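Local coordinates for protein RmpD (Hexulose-6-phosphate synthase) (Streptococcus mutans, PDB 3EXR) that belongs to a TIM-barrel enzyme family and forms a closed barrel of eight parallel strands in a two-chain assembly, at residues Trp85-Cys90 with Glu113-Leu118; Gly134-Ile139 with Gly168-Val173; Ala92-Met97 with Gln128-Ala133; Glu117-Trp122 with Ile139-Arg144. All coordinates share one frame; numbering follows the deposited sequence.

Contact 1: residues Trp85-Cys90 with Glu113-Leu118; sequences WMTCIC and EIQVEL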
loop_
_atom_site.group_PDB
_atom_site.type_symbol
_atom_site.label_atom_id
_atom_site.label_comp_id
_atom_site.label_asym_id
_atom_site.label_seq_id
_atom_site.Cartn_x
_atom_site.Cartn_y
_atom_site.Cartn_z
ATOM N N TRP A 85 -12.737 -8.080 5.291
ATOM C CA TRP A 85 -11.334 -8.430 5.200
ATOM C C TRP A 85 -10.562 -7.216 4.758
ATOM O O TRP A 85 -11.054 -6.448 3.958
ATOM C CB TRP A 85 -11.091 -9.541 4.190
ATOM C CG TRP A 85 -11.815 -10.818 4.510
ATOM C CD1 TRP A 85 -12.365 -11.164 5.705
ATOM C CD2 TRP A 85 -12.080 -11.904 3.612
ATOM N NE1 TRP A 85 -12.948 -12.405 5.613
ATOM C CE2 TRP A 85 -12.788 -12.884 4.340
ATOM C CE3 TRP A 85 -11.793 -12.144 2.261
ATOM C CZ2 TRP A 85 -13.210 -14.082 3.767
ATOM C CZ3 TRP A 85 -12.223 -13.342 1.679
ATOM C CH2 TRP A 85 -12.928 -14.288 2.433
ATOM N N MET A 86 -9.366 -7.051 5.312
ATOM C CA MET A 86 -8.436 -6.031 4.835
ATOM C C MET A 86 -7.076 -6.666 4.558
ATOM O O MET A 86 -6.612 -7.534 5.323
ATOM C CB MET A 86 -8.264 -4.911 5.856
ATOM C CG MET A 86 -7.520 -3.722 5.291
ATOM S SD MET A 86 -7.140 -2.408 6.444
ATOM C CE MET A 86 -5.723 -3.057 7.354
ATOM N N THR A 87 -6.414 -6.215 3.495
ATOM C CA THR A 87 -5.052 -6.654 3.239
ATOM C C THR A 87 -3.992 -5.818 3.957
ATOM O O THR A 87 -4.080 -4.579 4.053
ATOM C CB THR A 87 -4.725 -6.709 1.725
ATOM O OG1 THR A 87 -4.883 -5.417 1.135
ATOM C CG2 THR A 87 -5.671 -7.680 0.972
ATOM N N CYS A 88 -2.949 -6.511 4.424
ATOM C CA CYS A 88 -1.697 -5.871 4.831
ATOM C C CYS A 88 -0.622 -6.406 3.920
ATOM O O CYS A 88 -0.605 -7.621 3.612
ATOM C CB CYS A 88 -1.311 -6.251 6.251
ATOM S SG CYS A 88 -2.173 -5.389 7.563
ATOM N N ILE A 89 0.265 -5.515 3.475
ATOM C CA ILE A 89 1.439 -5.936 2.726
ATOM C C ILE A 89 2.323 -6.774 3.665
ATOM O O ILE A 89 2.368 -6.543 4.873
ATOM C CB ILE A 89 2.172 -4.681 2.115
ATOM C CG1 ILE A 89 3.220 -5.090 1.058
ATOM C CG2 ILE A 89 2.744 -3.770 3.181
ATOM C CD1 ILE A 89 2.586 -5.759 -0.170
ATOM N N CYS A 90 3.023 -7.755 3.119
ATOM C CA CYS A 90 3.813 -8.662 3.949
ATOM C C CYS A 90 4.980 -7.963 4.648
ATOM O O CYS A 90 5.545 -8.511 5.594
ATOM C CB CYS A 90 4.305 -9.845 3.110
ATOM S SG CYS A 90 5.205 -9.378 1.606
ATOM N N GLU A 113 -11.169 -9.881 9.489
ATOM C CA GLU A 113 -9.901 -10.571 9.316
ATOM C C GLU A 113 -8.907 -9.755 8.509
ATOM O O GLU A 113 -9.307 -8.921 7.665
ATOM C CB GLU A 113 -10.114 -11.877 8.533
ATOM C CG GLU A 113 -10.853 -12.988 9.258
ATOM C CD GLU A 113 -10.583 -14.338 8.625
ATOM O OE1 GLU A 113 -9.394 -14.699 8.455
ATOM O OE2 GLU A 113 -11.566 -15.021 8.288
ATOM N N ILE A 114 -7.630 -10.059 8.740
ATOM C CA ILE A 114 -6.513 -9.558 7.958
ATOM C C ILE A 114 -6.037 -10.653 6.989
ATOM O O ILE A 114 -6.069 -11.867 7.293
ATOM C CB ILE A 114 -5.373 -9.074 8.890
ATOM C CG1 ILE A 114 -5.905 -8.013 9.856
ATOM C CG2 ILE A 114 -4.170 -8.549 8.105
ATOM C CD1 ILE A 114 -6.521 -6.799 9.232
ATOM N N GLN A 115 -5.630 -10.203 5.802
ATOM C CA GLN A 115 -5.028 -11.061 4.777
ATOM C C GLN A 115 -3.658 -10.492 4.442
ATOM O O GLN A 115 -3.531 -9.295 4.230
ATOM C CB GLN A 115 -5.873 -11.040 3.497
ATOM C CG GLN A 115 -7.367 -11.322 3.658
ATOM C CD GLN A 115 -8.081 -11.275 2.324
ATOM O OE1 GLN A 115 -8.075 -10.220 1.674
ATOM N NE2 GLN A 115 -8.626 -12.425 1.872
ATOM N N VAL A 116 -2.653 -11.358 4.333
ATOM C CA VAL A 116 -1.308 -10.935 3.982
ATOM C C VAL A 116 -1.097 -11.045 2.460
ATOM O O VAL A 116 -1.147 -12.126 1.853
ATOM C CB VAL A 116 -0.224 -11.746 4.679
ATOM C CG1 VAL A 116 1.163 -11.171 4.344
ATOM C CG2 VAL A 116 -0.410 -11.718 6.198
ATOM N N GLU A 117 -0.817 -9.896 1.855
ATOM C CA GLU A 117 -0.460 -9.775 0.442
ATOM C C GLU A 117 1.014 -10.093 0.232
ATOM O O GLU A 117 1.877 -9.445 0.807
ATOM C CB GLU A 117 -0.800 -8.360 -0.067
ATOM C CG GLU A 117 -2.263 -8.206 -0.517
ATOM C CD GLU A 117 -2.568 -8.782 -1.898
ATOM O OE1 GLU A 117 -1.673 -9.402 -2.501
ATOM O OE2 GLU A 117 -3.704 -8.616 -2.386
ATOM N N LEU A 118 1.280 -11.126 -0.562
ATOM C CA LEU A 118 2.627 -11.677 -0.727
ATOM C C LEU A 118 3.327 -11.056 -1.915
ATOM O O LEU A 118 2.934 -11.298 -3.062
ATOM C CB LEU A 118 2.552 -13.202 -0.856
ATOM C CG LEU A 118 1.938 -13.944 0.330
ATOM C CD1 LEU A 118 1.821 -15.418 0.021
ATOM C CD2 LEU A 118 2.745 -13.782 1.603
HETATM O O HOH W 1 -14.058 -13.811 7.949
#
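The indole of Trp85 and the side chain of Glu113 lie side by side, pointing the same way, at the start of the parallel strands 85-89 and 113-117. Trp85 CG stands beside the backbone N, anti to the carbonyl carbon (chi1 -60°). Ring atom CD1 of Trp85 is 3.7 Å from Glu113 CB. Ring and carboxylate planes are turned 65° apart, and a water joins them: lying in the indole plane, it accepts from Trp85 NE1 at 2.9 Å and donates to Glu113 OE2 at 2.8 Å. The extended Gln115 side chain crosses the same indole obliquely, NE2 lying 3.2 Å from Trp85 CE3, while its OE1 rests 3.6 Å from Thr87 CG2. Next on the same face, Glu117 CG lies 3.7 Å from Thr87 CB. The reverse face of the sheet is apolar, with Ile114 CG2 3.8 Å from Cys88 SG, and it faces helix 94-107, the crossover of this beta-alpha-beta unit. Four backbone hydrogen bonds alternate between the strands, from Met86 N to Glu113 O through Glu117 N to Cys88 O, and a weak fifth, Cys90 N to Glu117 O, follows. The chemistry thus divides by face: inside the barrel Thr87 OG1 is held by Asp64, Gln115 NE2 by Gln137, and the Glu113 carboxylate by the water and a salt bridge to Arg170, whereas outside Met86 and Ile114 pack on helix 94-107.

Contact 2: residues Gly134-Ile139 with Gly168-Val173; sequences GISQAI and GFRVSV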
loop_
_atom_site.group_PDB
_atom_site.type_symbol
_atom_site.label_atom_id
_atom_site.label_comp_id
_atom_site.label_asym_id
_atom_site.label_seq_id
_atom_site.Cartn_x
_atom_site.Cartn_y
_atom_site.Cartn_z
ATOM N N GLY A 134 -2.146 -14.492 14.814
ATOM C CA GLY A 134 -3.573 -14.747 14.585
ATOM C C GLY A 134 -4.069 -14.423 13.186
ATOM O O GLY A 134 -5.247 -14.302 12.957
ATOM N N ILE A 135 -3.142 -14.293 12.253
ATOM C CA ILE A 135 -3.458 -13.996 10.863
ATOM C C ILE A 135 -3.198 -15.226 9.983
ATOM O O ILE A 135 -2.062 -15.718 9.846
ATOM C CB ILE A 135 -2.674 -12.747 10.410
ATOM C CG1 ILE A 135 -3.170 -11.534 11.229
ATOM C CG2 ILE A 135 -2.817 -12.505 8.880
ATOM C CD1 ILE A 135 -2.297 -10.335 11.218
ATOM N N SER A 136 -4.260 -15.699 9.347
ATOM C CA SER A 136 -4.204 -17.003 8.680
ATOM C C SER A 136 -4.769 -17.007 7.286
ATOM O O SER A 136 -5.204 -18.038 6.811
ATOM C CB SER A 136 -4.870 -18.076 9.550
ATOM O OG SER A 136 -6.240 -17.832 9.727
ATOM N N GLN A 137 -4.767 -15.836 6.637
ATOM C CA GLN A 137 -5.044 -15.723 5.204
ATOM C C GLN A 137 -3.864 -15.074 4.512
ATOM O O GLN A 137 -3.275 -14.100 5.029
ATOM C CB GLN A 137 -6.290 -14.881 4.937
ATOM C CG GLN A 137 -7.594 -15.541 5.293
ATOM C CD GLN A 137 -8.760 -14.869 4.584
ATOM O OE1 GLN A 137 -8.794 -14.840 3.355
ATOM N NE2 GLN A 137 -9.726 -14.348 5.350
ATOM N N ALA A 138 -3.543 -15.586 3.334
ATOM C CA ALA A 138 -2.467 -15.056 2.498
ATOM C C ALA A 138 -2.898 -15.038 1.052
ATOM O O ALA A 138 -3.607 -15.941 0.601
ATOM C CB ALA A 138 -1.215 -15.879 2.655
ATOM N N ILE A 139 -2.448 -14.010 0.322
ATOM C CA ILE A 139 -2.802 -13.860 -1.089
ATOM C C ILE A 139 -1.552 -14.102 -1.922
ATOM O O ILE A 139 -0.577 -13.346 -1.837
ATOM C CB ILE A 139 -3.290 -12.408 -1.407
ATOM C CG1 ILE A 139 -4.292 -11.859 -0.371
ATOM C CG2 ILE A 139 -3.807 -12.334 -2.819
ATOM C CD1 ILE A 139 -5.475 -12.690 -0.135
ATOM N N GLY A 168 -1.251 -24.039 7.490
ATOM C CA GLY A 168 -2.479 -23.586 8.134
ATOM C C GLY A 168 -3.107 -22.321 7.545
ATOM O O GLY A 168 -4.094 -21.828 8.084
ATOM N N PHE A 169 -2.566 -21.819 6.435
ATOM C CA PHE A 169 -3.199 -20.687 5.727
ATOM C C PHE A 169 -4.408 -21.060 4.894
ATOM O O PHE A 169 -4.434 -22.117 4.208
ATOM C CB PHE A 169 -2.196 -19.942 4.836
ATOM C CG PHE A 169 -1.200 -19.111 5.604
ATOM C CD1 PHE A 169 -1.492 -17.801 5.972
ATOM C CD2 PHE A 169 0.021 -19.649 5.981
ATOM C CE1 PHE A 169 -0.579 -17.023 6.687
ATOM C CE2 PHE A 169 0.947 -18.893 6.686
ATOM C CZ PHE A 169 0.658 -17.570 7.035
ATOM N N ARG A 170 -5.402 -20.171 4.917
ATOM C CA ARG A 170 -6.397 -20.109 3.852
ATOM C C ARG A 170 -5.795 -19.232 2.765
ATOM O O ARG A 170 -5.618 -18.031 2.965
ATOM C CB ARG A 170 -7.732 -19.566 4.361
ATOM C CG ARG A 170 -8.606 -20.650 5.045
ATOM C CD ARG A 170 -9.704 -20.042 5.934
ATOM N NE ARG A 170 -9.089 -19.265 7.009
ATOM C CZ ARG A 170 -9.519 -18.096 7.473
ATOM N NH1 ARG A 170 -10.644 -17.550 7.050
ATOM N NH2 ARG A 170 -8.799 -17.495 8.401
ATOM N N VAL A 171 -5.445 -19.852 1.646
ATOM C CA VAL A 171 -4.710 -19.202 0.581
ATOM C C VAL A 171 -5.643 -18.780 -0.566
ATOM O O VAL A 171 -6.424 -19.560 -1.095
ATOM C CB VAL A 171 -3.564 -20.100 0.057
ATOM C CG1 VAL A 171 -2.853 -19.481 -1.140
ATOM C CG2 VAL A 171 -2.583 -20.386 1.182
ATOM N N SER A 172 -5.581 -17.500 -0.915
ATOM C CA SER A 172 -6.232 -17.000 -2.100
ATOM C C SER A 172 -5.202 -16.921 -3.210
ATOM O O SER A 172 -4.043 -16.572 -2.959
ATOM C CB SER A 172 -6.781 -15.594 -1.860
ATOM O OG SER A 172 -7.792 -15.600 -0.911
ATOM N N VAL A 173 -5.601 -17.265 -4.441
ATOM C CA VAL A 173 -4.696 -17.110 -5.571
ATOM C C VAL A 173 -5.268 -16.098 -6.568
ATOM O O VAL A 173 -6.491 -15.927 -6.687
ATOM C CB VAL A 173 -4.385 -18.468 -6.283
ATOM C CG1 VAL A 173 -3.671 -19.437 -5.390
ATOM C CG2 VAL A 173 -5.662 -19.094 -6.807
HETATM O O HOH W 2 -6.826 -20.672 8.241
HETATM O O HOH W 3 -7.034 -15.871 1.683
#
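Strands 137-139 and 170-173, neighbours in the closed eight-stranded parallel barrel, run with their axes 19° apart in a register that sets Gln137 beside Arg170, Ala138 beside Val171 and Ile139 beside Ser172, and their backbone hydrogen bonds alternate from Arg170 N to Ser136 O through Ser172 N to Ala138 O. Arg170 then folds back toward the partner strand, its chain bent at chi3 (-62°). Its NH2 donates to Ser136 OG at 2.9 Å, with the hydroxyl oxygen in the guanidinium plane. A water at another edge of that plane accepts from Arg170 NE at 2.9 Å and donates to Gly168 O at 3.0 Å. Over one face of the guanidinium sits CG of Gln137, offset toward the rim, the amide of Gln137 being turned 49° from it. Further along, a second water ties three groups together: it donates to Gln137 OE1 and to Arg170 O, and accepts from Ser172 OG at 2.7 Å. Ile139 CD1 packs 3.6 Å from Ser172 CB on this same side. On the reverse side the Phe169 ring brings CD1 to 3.8 Å from Ala138 CB and runs on to helix 124-132. Arg170 NH2 also forms a salt bridge with Glu113, and Gln137 bonds through OE1 to Gln115 and through NE2 to Glu113. Edge bonds of this kind would hold the guanidinium flat, and the Glu113 carboxylate and a cation-pi contact with Phe191 would probably steady its positive charge.

Contact 3: residues Ala92-Met97 with Gln128-Ala133; sequences ATIPTM and QQWLDA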
loop_
_atom_site.group_PDB
_atom_site.type_symbol
_atom_site.label_atom_id
_atom_site.label_comp_id
_atom_site.label_asym_id
_atom_site.label_seq_id
_atom_site.Cartn_x
_atom_site.Cartn_y
_atom_site.Cartn_z
ATOM N N ALA A 92 4.649 -5.202 6.339
ATOM C CA ALA A 92 4.157 -4.703 7.604
ATOM C C ALA A 92 4.695 -5.539 8.768
ATOM O O ALA A 92 4.792 -6.760 8.684
ATOM C CB ALA A 92 2.634 -4.716 7.620
ATOM N N THR A 93 5.060 -4.879 9.847
ATOM C CA THR A 93 5.563 -5.591 11.012
ATOM C C THR A 93 4.453 -6.343 11.727
ATOM O O THR A 93 3.265 -6.090 11.500
ATOM C CB THR A 93 6.183 -4.619 11.999
ATOM O OG1 THR A 93 5.150 -3.773 12.511
ATOM C CG2 THR A 93 7.260 -3.771 11.305
ATOM N N ILE A 94 4.850 -7.259 12.605
ATOM C CA ILE A 94 3.909 -8.017 13.417
ATOM C C ILE A 94 3.062 -7.081 14.304
ATOM O O ILE A 94 1.853 -7.226 14.332
ATOM C CB ILE A 94 4.646 -9.142 14.236
ATOM C CG1 ILE A 94 5.140 -10.247 13.291
ATOM C CG2 ILE A 94 3.733 -9.704 15.322
ATOM C CD1 ILE A 94 4.045 -10.968 12.558
ATOM N N PRO A 95 3.662 -6.096 15.003
ATOM C CA PRO A 95 2.795 -5.144 15.731
ATOM C C PRO A 95 1.749 -4.420 14.859
ATOM O O PRO A 95 0.591 -4.293 15.260
ATOM C CB PRO A 95 3.794 -4.177 16.371
ATOM C CG PRO A 95 5.052 -4.991 16.508
ATOM C CD PRO A 95 5.092 -5.834 15.280
ATOM N N THR A 96 2.148 -4.000 13.667
ATOM C CA THR A 96 1.202 -3.364 12.740
ATOM C C THR A 96 0.067 -4.341 12.350
ATOM O O THR A 96 -1.126 -3.988 12.354
ATOM C CB THR A 96 1.939 -2.899 11.491
ATOM O OG1 THR A 96 2.797 -1.802 11.819
ATOM C CG2 THR A 96 0.966 -2.441 10.410
ATOM N N MET A 97 0.438 -5.576 11.992
ATOM C CA MET A 97 -0.580 -6.582 11.622
ATOM C C MET A 97 -1.507 -6.930 12.792
ATOM O O MET A 97 -2.715 -7.039 12.610
ATOM C CB MET A 97 0.047 -7.858 11.070
ATOM C CG MET A 97 0.759 -7.692 9.732
ATOM S SD MET A 97 1.276 -9.300 9.170
ATOM C CE MET A 97 2.053 -8.922 7.579
ATOM N N GLN A 128 5.112 -18.007 9.503
ATOM C CA GLN A 128 4.727 -18.592 10.793
ATOM C C GLN A 128 4.476 -17.480 11.829
ATOM O O GLN A 128 3.618 -17.605 12.690
ATOM C CB GLN A 128 5.786 -19.605 11.281
ATOM C CG GLN A 128 5.406 -20.346 12.552
ATOM C CD GLN A 128 4.198 -21.247 12.359
ATOM O OE1 GLN A 128 4.179 -22.084 11.448
ATOM N NE2 GLN A 128 3.168 -21.051 13.170
ATOM N N GLN A 129 5.216 -16.379 11.730
ATOM C CA GLN A 129 4.977 -15.240 12.611
ATOM C C GLN A 129 3.574 -14.648 12.391
ATOM O O GLN A 129 2.901 -14.289 13.347
ATOM C CB GLN A 129 6.046 -14.176 12.428
ATOM C CG GLN A 129 7.422 -14.588 12.881
ATOM C CD GLN A 129 8.330 -13.410 12.776
ATOM O OE1 GLN A 129 8.203 -12.462 13.555
ATOM N NE2 GLN A 129 9.197 -13.417 11.774
ATOM N N TRP A 130 3.114 -14.608 11.134
ATOM C CA TRP A 130 1.771 -14.117 10.870
ATOM C C TRP A 130 0.747 -15.027 11.554
ATOM O O TRP A 130 -0.141 -14.548 12.247
ATOM C CB TRP A 130 1.461 -13.992 9.347
ATOM C CG TRP A 130 2.512 -13.240 8.568
ATOM C CD1 TRP A 130 3.269 -12.197 9.005
ATOM C CD2 TRP A 130 2.921 -13.496 7.223
ATOM N NE1 TRP A 130 4.138 -11.795 8.021
ATOM C CE2 TRP A 130 3.957 -12.590 6.920
ATOM C CE3 TRP A 130 2.539 -14.438 6.249
ATOM C CZ2 TRP A 130 4.589 -12.560 5.674
ATOM C CZ3 TRP A 130 3.189 -14.422 5.024
ATOM C CH2 TRP A 130 4.198 -13.492 4.747
ATOM N N LEU A 131 0.905 -16.344 11.399
ATOM C CA LEU A 131 -0.021 -17.302 12.015
ATOM C C LEU A 131 -0.057 -17.122 13.534
ATOM O O LEU A 131 -1.126 -17.102 14.147
ATOM C CB LEU A 131 0.387 -18.746 11.683
ATOM C CG LEU A 131 0.206 -19.184 10.222
ATOM C CD1 LEU A 131 0.914 -20.500 9.971
ATOM C CD2 LEU A 131 -1.253 -19.316 9.785
ATOM N N ASP A 132 1.128 -16.973 14.114
ATOM C CA ASP A 132 1.255 -16.829 15.580
ATOM C C ASP A 132 0.579 -15.567 16.059
ATOM O O ASP A 132 0.117 -15.513 17.202
ATOM C CB ASP A 132 2.719 -16.799 16.007
ATOM C CG ASP A 132 3.419 -18.127 15.823
ATOM O OD1 ASP A 132 2.745 -19.160 15.611
ATOM O OD2 ASP A 132 4.669 -18.149 15.881
ATOM N N ALA A 133 0.540 -14.561 15.169
ATOM C CA ALA A 133 -0.118 -13.274 15.443
ATOM C C ALA A 133 -1.626 -13.311 15.171
ATOM O O ALA A 133 -2.301 -12.280 15.305
ATOM C CB ALA A 133 0.553 -12.136 14.643
HETATM O O HOH W 4 5.941 -8.926 8.175
#
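Met97 lays its sulfur and methyl against the pyrrole side of Trp130, and here the contact is tight. SD stands 3.5 Å from Trp130 CD1, oblique to the ring, and CE lies 3.6 Å from NE1, a Met-aromatic contact made by a chain extended beyond CG. Ile94 comes to the same indole at its edge, CD1 being 3.8 Å from Trp130 CD1. That methyl also rests 3.6 Å from the backbone O of Gln129, while Ile94 CG2 meets Ala133 CB more distantly, at 4.1 Å. Toward solvent the contact thins: exposed Gln129 crosses Ile94 at about a right angle, with OE1 3.8 Å from CG1. No hydrogen bond joins the two segments. The pair thus brings the start of helix 94-107 against the end of helix 124-132, neighbouring helices on the outside of the barrel, and Met97 and Trp130 both bear inward on Val116 of strand 113-117.

Contact 4: residues Glu117-Trp122 with Ile139-Arg144; sequences ELYGDW and IYHQSR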
loop_
_atom_site.group_PDB
_atom_site.type_symbol
_atom_site.label_atom_id
_atom_site.label_comp_id
_atom_site.label_asym_id
_atom_site.label_seq_id
_atom_site.Cartn_x
_atom_site.Cartn_y
_atom_site.Cartn_z
ATOM N N GLU A 117 -0.817 -9.896 1.855
ATOM C CA GLU A 117 -0.460 -9.775 0.442
ATOM C C GLU A 117 1.014 -10.093 0.232
ATOM O O GLU A 117 1.877 -9.445 0.807
ATOM C CB GLU A 117 -0.800 -8.360 -0.067
ATOM C CG GLU A 117 -2.263 -8.206 -0.517
ATOM C CD GLU A 117 -2.568 -8.782 -1.898
ATOM O OE1 GLU A 117 -1.673 -9.402 -2.501
ATOM O OE2 GLU A 117 -3.704 -8.616 -2.386
ATOM N N LEU A 118 1.280 -11.126 -0.562
ATOM C CA LEU A 118 2.627 -11.677 -0.727
ATOM C C LEU A 118 3.327 -11.056 -1.915
ATOM O O LEU A 118 2.934 -11.298 -3.062
ATOM C CB LEU A 118 2.552 -13.202 -0.856
ATOM C CG LEU A 118 1.938 -13.944 0.330
ATOM C CD1 LEU A 118 1.821 -15.418 0.021
ATOM C CD2 LEU A 118 2.745 -13.782 1.603
ATOM N N TYR A 119 4.320 -10.206 -1.613
ATOM C CA TYR A 119 5.189 -9.569 -2.596
ATOM C C TYR A 119 6.641 -9.679 -2.161
ATOM O O TYR A 119 6.958 -9.547 -0.978
ATOM C CB TYR A 119 4.839 -8.084 -2.760
ATOM C CG TYR A 119 3.570 -7.863 -3.567
ATOM C CD1 TYR A 119 3.623 -7.613 -4.930
ATOM C CD2 TYR A 119 2.306 -7.987 -2.982
ATOM C CE1 TYR A 119 2.480 -7.425 -5.669
ATOM C CE2 TYR A 119 1.147 -7.825 -3.723
ATOM C CZ TYR A 119 1.240 -7.537 -5.069
ATOM O OH TYR A 119 0.103 -7.345 -5.825
ATOM N N GLY A 120 7.518 -9.857 -3.144
ATOM C CA GLY A 120 8.959 -9.867 -2.909
ATOM C C GLY A 120 9.427 -11.093 -2.153
ATOM O O GLY A 120 8.766 -12.146 -2.213
ATOM N N ASP A 121 10.531 -10.946 -1.427
ATOM C CA ASP A 121 11.240 -12.069 -0.796
ATOM C C ASP A 121 10.773 -12.438 0.610
ATOM O O ASP A 121 11.568 -12.466 1.579
ATOM C CB ASP A 121 12.737 -11.737 -0.730
ATOM C CG ASP A 121 13.345 -11.564 -2.084
ATOM O OD1 ASP A 121 13.008 -12.360 -2.996
ATOM O OD2 ASP A 121 14.166 -10.644 -2.283
ATOM N N TRP A 122 9.501 -12.754 0.743
ATOM C CA TRP A 122 8.980 -13.204 2.026
ATOM C C TRP A 122 9.419 -14.638 2.290
ATOM O O TRP A 122 9.704 -15.381 1.346
ATOM C CB TRP A 122 7.450 -13.089 2.070
ATOM C CG TRP A 122 6.801 -13.931 1.063
ATOM C CD1 TRP A 122 6.529 -13.591 -0.217
ATOM C CD2 TRP A 122 6.384 -15.298 1.220
ATOM N NE1 TRP A 122 5.949 -14.658 -0.870
ATOM C CE2 TRP A 122 5.845 -15.714 -0.008
ATOM C CE3 TRP A 122 6.382 -16.197 2.290
ATOM C CZ2 TRP A 122 5.331 -16.985 -0.203
ATOM C CZ3 TRP A 122 5.897 -17.463 2.095
ATOM C CH2 TRP A 122 5.362 -17.848 0.855
ATOM N N ILE A 139 -2.448 -14.010 0.322
ATOM C CA ILE A 139 -2.802 -13.860 -1.089
ATOM C C ILE A 139 -1.552 -14.102 -1.922
ATOM O O ILE A 139 -0.577 -13.346 -1.837
ATOM C CB ILE A 139 -3.290 -12.408 -1.407
ATOM C CG1 ILE A 139 -4.292 -11.859 -0.371
ATOM C CG2 ILE A 139 -3.807 -12.334 -2.819
ATOM C CD1 ILE A 139 -5.475 -12.690 -0.135
ATOM N N TYR A 140 -1.603 -15.147 -2.734
ATOM C CA TYR A 140 -0.481 -15.559 -3.575
ATOM C C TYR A 140 -0.760 -15.211 -5.043
ATOM O O TYR A 140 -1.808 -15.586 -5.570
ATOM C CB TYR A 140 -0.209 -17.080 -3.414
ATOM C CG TYR A 140 1.105 -17.512 -4.008
ATOM C CD1 TYR A 140 2.229 -17.692 -3.199
ATOM C CD2 TYR A 140 1.243 -17.698 -5.390
ATOM C CE1 TYR A 140 3.462 -18.037 -3.742
ATOM C CE2 TYR A 140 2.479 -18.040 -5.944
ATOM C CZ TYR A 140 3.580 -18.214 -5.103
ATOM O OH TYR A 140 4.788 -18.574 -5.626
ATOM N N HIS A 141 0.177 -14.494 -5.676
ATOM C CA HIS A 141 0.091 -14.065 -7.069
ATOM C C HIS A 141 0.906 -14.961 -7.972
ATOM O O HIS A 141 2.052 -15.302 -7.649
ATOM C CB HIS A 141 0.659 -12.644 -7.211
ATOM C CG HIS A 141 -0.168 -11.597 -6.535
ATOM N ND1 HIS A 141 -0.215 -11.431 -5.164
ATOM C CD2 HIS A 141 -0.989 -10.662 -7.055
ATOM C CE1 HIS A 141 -1.034 -10.435 -4.878
ATOM N NE2 HIS A 141 -1.524 -9.960 -6.011
ATOM N N GLN A 142 0.345 -15.318 -9.130
ATOM C CA GLN A 142 1.160 -16.001 -10.129
ATOM C C GLN A 142 2.449 -15.211 -10.385
ATOM O O GLN A 142 2.465 -13.965 -10.438
ATOM C CB GLN A 142 0.414 -16.214 -11.442
ATOM C CG GLN A 142 1.111 -17.292 -12.260
ATOM C CD GLN A 142 0.580 -17.484 -13.669
ATOM O OE1 GLN A 142 -0.352 -16.800 -14.106
ATOM N NE2 GLN A 142 1.189 -18.427 -14.400
ATOM N N SER A 143 3.561 -15.925 -10.520
ATOM C CA SER A 143 4.817 -15.284 -10.880
ATOM C C SER A 143 4.579 -14.392 -12.097
ATOM O O SER A 143 3.978 -14.845 -13.082
ATOM C CB SER A 143 5.878 -16.354 -11.154
ATOM O OG SER A 143 6.280 -16.900 -9.890
ATOM N N ARG A 144 4.987 -13.120 -11.988
ATOM C CA ARG A 144 4.572 -12.088 -12.934
ATOM C C ARG A 144 5.074 -12.355 -14.338
ATOM O O ARG A 144 4.373 -12.073 -15.312
ATOM C CB ARG A 144 5.050 -10.719 -12.440
ATOM C CG ARG A 144 4.563 -9.492 -13.219
ATOM C CD ARG A 144 3.048 -9.358 -13.372
ATOM N NE ARG A 144 2.258 -9.386 -12.126
ATOM C CZ ARG A 144 2.002 -8.336 -11.336
ATOM N NH1 ARG A 144 2.501 -7.123 -11.592
ATOM N NH2 ARG A 144 1.230 -8.503 -10.255
HETATM O O HOH W 5 -3.937 -8.512 -4.802
HETATM O O HOH W 6 2.719 -13.701 -4.363
#
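Leu118 O is tied to His141 N through a water that donates to the carbonyl at 2.7 Å and accepts from the backbone N-H at 3.0 Å. This water continues the pairing where the strands part, one step beyond the direct bond from Leu118 N to Ile139 O at 3.2 Å; it also stands over the centre of one face of the Tyr140 ring. Tyr119 CZ stands over one face of the His141 imidazole, 3.6 Å above it and toward the rim, the rings meeting obliquely at 51°. Tyr119 OH bonds to Asp69 of the second subunit. Imidazole ND1 is buried and has no partner in the model. The Glu117 carboxylate packs on Ile139, OE1 lying 3.6 Å from CB. Leu118 CD1 reaches Tyr140 CD1 at 4.0 Å, and Trp122 meets Tyr140 edge to edge through CZ2 and CE1. Glu117 and His141 belong to the C-terminal ends of neighbouring strands, where TIM barrels carry their active sites, whereas Leu118, Trp122 and Tyr140 turn outward to helix 155-167.

Three of the four contacts illustrate how a closed parallel barrel is built strand by strand, and one how its outer layer is joined. Contacts 1 and 2 are buried sheet pairings, bridged by the neighbouring strands 113-117 and 137-141; polar side chains and waters share their inner face with a few apolar ones. Contact 4 shares Glu117, Leu118 and Ile139 with them but lies where the strands run out into loops: water replaces a direct backbone bond, and side chains bond to the second subunit, which contact 1 touches only by the packing of Ile89. Contact 3 lies farthest out, its centre about 18 Å from the chain's centre, and relies on sulfur, methyl and indole; Trp130 touches Leu118 of contacts 1 and 4.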